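Local coordinates for glycoside hydrolase family protein (Novosphingobium sp. PP1Y, PDB 6Q2F) that probably hydrolyses the glycosidic bonds of terminal alpha-L-rhamnose residues, releasing the sugar from rhamnosylated glycosides, at residues Phe894-Asp899 and Glu903-Val908. Residues are numbered along the deposited sequence; the frame is centred on the assembly and turned at random.
Sequences FVHRRD and EIYYLV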
loop_
_atom_site.group_PDB
_atom_site.type_symbol
_atom_site.label_atom_id
_atom_site.label_comp_id
_atom_site.label_asym_id
_atom_site.label_seq_id
_atom_site.Cartn_x
_atom_site.Cartn_y
_atom_site.Cartn_z
ATOM N N PHE A 894 -1.321 20.628 1.817
ATOM C CA PHE A 894 -2.679 21.045 2.127
ATOM C C PHE A 894 -3.684 20.139 1.441
ATOM O O PHE A 894 -3.403 19.531 0.400
ATOM C CB PHE A 894 -2.938 22.490 1.678
ATOM C CG PHE A 894 -3.103 22.627 0.184
ATOM C CD1 PHE A 894 -2.001 22.603 -0.649
ATOM C CD2 PHE A 894 -4.360 22.779 -0.382
ATOM C CE1 PHE A 894 -2.147 22.754 -2.026
ATOM C CE2 PHE A 894 -4.514 22.930 -1.750
ATOM C CZ PHE A 894 -3.404 22.917 -2.572
ATOM N N VAL A 895 -4.879 20.092 2.034
ATOM C CA VAL A 895 -6.069 19.543 1.403
ATOM C C VAL A 895 -7.092 20.658 1.285
ATOM O O VAL A 895 -7.221 21.505 2.192
ATOM C CB VAL A 895 -6.645 18.350 2.187
ATOM C CG1 VAL A 895 -7.897 17.843 1.499
ATOM C CG2 VAL A 895 -5.590 17.228 2.288
ATOM N N HIS A 896 -7.825 20.642 0.172
ATOM C CA HIS A 896 -8.888 21.595 -0.117
ATOM C C HIS A 896 -10.164 20.801 -0.310
ATOM O O HIS A 896 -10.245 19.968 -1.219
ATOM C CB HIS A 896 -8.573 22.426 -1.373
ATOM C CG HIS A 896 -9.583 23.486 -1.690
ATOM N ND1 HIS A 896 -9.469 24.320 -2.789
ATOM C CD2 HIS A 896 -10.725 23.851 -1.061
ATOM C CE1 HIS A 896 -10.509 25.137 -2.833
ATOM N NE2 HIS A 896 -11.274 24.888 -1.783
ATOM N N ARG A 897 -11.150 21.053 0.541
ATOM C CA ARG A 897 -12.474 20.457 0.443
ATOM C C ARG A 897 -13.478 21.534 0.061
ATOM O O ARG A 897 -13.307 22.703 0.416
ATOM C CB ARG A 897 -12.853 19.814 1.788
ATOM C CG ARG A 897 -12.033 18.555 2.094
ATOM C CD ARG A 897 -12.943 17.373 1.929
ATOM N NE ARG A 897 -12.284 16.286 1.285
ATOM C CZ ARG A 897 -12.921 15.245 0.790
ATOM N NH1 ARG A 897 -14.251 15.169 0.855
ATOM N NH2 ARG A 897 -12.217 14.294 0.220
ATOM N N ARG A 898 -14.522 21.153 -0.667
ATOM C CA ARG A 898 -15.505 22.139 -1.092
ATOM C C ARG A 898 -16.919 21.580 -1.062
ATOM O O ARG A 898 -17.175 20.442 -1.463
ATOM C CB ARG A 898 -15.200 22.689 -2.501
ATOM C CG ARG A 898 -16.391 23.418 -3.155
ATOM C CD ARG A 898 -16.036 23.989 -4.532
ATOM N NE ARG A 898 -14.914 24.906 -4.422
ATOM C CZ ARG A 898 -14.158 25.284 -5.445
ATOM N NH1 ARG A 898 -14.419 24.826 -6.663
ATOM N NH2 ARG A 898 -13.157 26.137 -5.253
ATOM N N ASP A 899 -17.817 22.441 -0.607
ATOM C CA ASP A 899 -19.226 22.212 -0.365
ATOM C C ASP A 899 -19.981 23.366 -1.002
ATOM O O ASP A 899 -19.387 24.380 -1.359
ATOM C CB ASP A 899 -19.506 22.223 1.158
ATOM C CG ASP A 899 -20.587 21.289 1.554
ATOM O OD1 ASP A 899 -21.190 20.668 0.644
ATOM O OD2 ASP A 899 -20.836 21.172 2.767
ATOM N N GLU A 903 -15.493 26.636 1.532
ATOM C CA GLU A 903 -14.232 25.923 1.398
ATOM C C GLU A 903 -13.707 25.512 2.766
ATOM O O GLU A 903 -13.955 26.182 3.769
ATOM C CB GLU A 903 -13.177 26.802 0.723
ATOM C CG GLU A 903 -13.738 27.661 -0.370
ATOM C CD GLU A 903 -14.378 26.822 -1.440
ATOM O OE1 GLU A 903 -13.710 25.871 -1.906
ATOM O OE2 GLU A 903 -15.538 27.095 -1.794
ATOM N N ILE A 904 -12.967 24.408 2.787
ATOM C CA ILE A 904 -12.211 23.985 3.955
ATOM C C ILE A 904 -10.803 23.669 3.481
ATOM O O ILE A 904 -10.627 22.808 2.616
ATOM C CB ILE A 904 -12.826 22.758 4.632
ATOM C CG1 ILE A 904 -14.251 23.051 5.091
ATOM C CG2 ILE A 904 -11.942 22.316 5.799
ATOM C CD1 ILE A 904 -14.991 21.771 5.430
ATOM N N TYR A 905 -9.810 24.388 4.013
ATOM C CA TYR A 905 -8.412 24.060 3.775
ATOM C C TYR A 905 -7.836 23.395 5.007
ATOM O O TYR A 905 -8.072 23.841 6.130
ATOM C CB TYR A 905 -7.584 25.298 3.420
ATOM C CG TYR A 905 -7.863 25.842 2.050
ATOM C CD1 TYR A 905 -8.945 26.688 1.839
ATOM C CD2 TYR A 905 -7.048 25.530 0.969
ATOM C CE1 TYR A 905 -9.222 27.214 0.590
ATOM C CE2 TYR A 905 -7.326 26.054 -0.300
ATOM C CZ TYR A 905 -8.413 26.901 -0.470
ATOM O OH TYR A 905 -8.711 27.442 -1.697
ATOM N N TYR A 906 -7.116 22.304 4.789
ATOM C CA TYR A 906 -6.398 21.603 5.840
ATOM C C TYR A 906 -4.921 21.834 5.610
ATOM O O TYR A 906 -4.427 21.550 4.522
ATOM C CB TYR A 906 -6.713 20.105 5.805
ATOM C CG TYR A 906 -6.033 19.278 6.876
ATOM C CD1 TYR A 906 -6.261 19.516 8.227
ATOM C CD2 TYR A 906 -5.177 18.247 6.537
ATOM C CE1 TYR A 906 -5.655 18.735 9.215
ATOM C CE2 TYR A 906 -4.568 17.470 7.510
ATOM C CZ TYR A 906 -4.816 17.705 8.835
ATOM O OH TYR A 906 -4.200 16.898 9.781
ATOM N N LEU A 907 -4.224 22.331 6.636
ATOM C CA LEU A 907 -2.803 22.652 6.569
ATOM C C LEU A 907 -2.042 21.877 7.641
ATOM O O LEU A 907 -2.511 21.753 8.782
ATOM C CB LEU A 907 -2.559 24.149 6.785
ATOM C CG LEU A 907 -3.355 25.198 5.998
ATOM C CD1 LEU A 907 -2.784 26.597 6.251
ATOM C CD2 LEU A 907 -3.313 24.891 4.520
ATOM N N VAL A 908 -0.845 21.393 7.299
ATOM C CA VAL A 908 0.020 20.733 8.276
ATOM C C VAL A 908 1.418 21.312 8.164
ATOM O O VAL A 908 2.050 21.205 7.106
ATOM C CB VAL A 908 0.075 19.216 8.086
ATOM C CG1 VAL A 908 0.938 18.599 9.222
ATOM C CG2 VAL A 908 -1.328 18.648 8.070
HETATM O O HOH W 1 -18.553 26.286 -2.685
#
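Val895 pairs with Tyr906, and Arg897 with Ile904, through reciprocal backbone hydrogen bonds of an antiparallel beta hairpin, its strands joined by only three intervening residues; the two strand axes run at 167° to each other. The bond from Arg897 N to Ile904 O is 2.8 Å long and practically straight at its hydrogen, while Tyr906 N reaches Val895 O at 2.7 Å. The backbones of His896 and Arg898 bond to Val731 and Arg729, and those of Glu903, Tyr905 and Leu907 to strand 961-967, so the hairpin lies inside a larger antiparallel sheet. On the face bearing Phe894, His896, Arg898, Glu903, Tyr905 and Leu907, one carboxylate oxygen serves two side-chain donors. Glu903 OE1 receives His896 NE2 at 2.6 Å on its anti lone pair, with the oxygen near the imidazole plane, and Arg898 NE at 3.0 Å on its syn side, the latter forming a salt bridge. With CG opposite its backbone N (chi1 -177°), His896 lays its ring against Tyr905 in a face-to-face stack, centroids 4.1 Å apart and planes at 21°. The remaining polar atoms of the two rings are taken by Asp880: its OD2 bonds His896 ND1 and its OD1 bonds Tyr905 OH. Both imidazole nitrogens are therefore engaged by carboxylates, which would probably favour the protonated ring. A leucine in place of His896 would probably cost Tyr905 its stacking partner and leave Glu903 and Asp880 each short of one donor. On the reverse face, CB of Val895 meets CB of Tyr906 at 4.0 Å, and the Arg897 chain leads away from the hairpin to give NH1 to Asn639 OD1 and Thr727 O. Near the turn, a water donates to Asp899 O at 2.5 Å and to Glu903 OE2 at 3.2 Å.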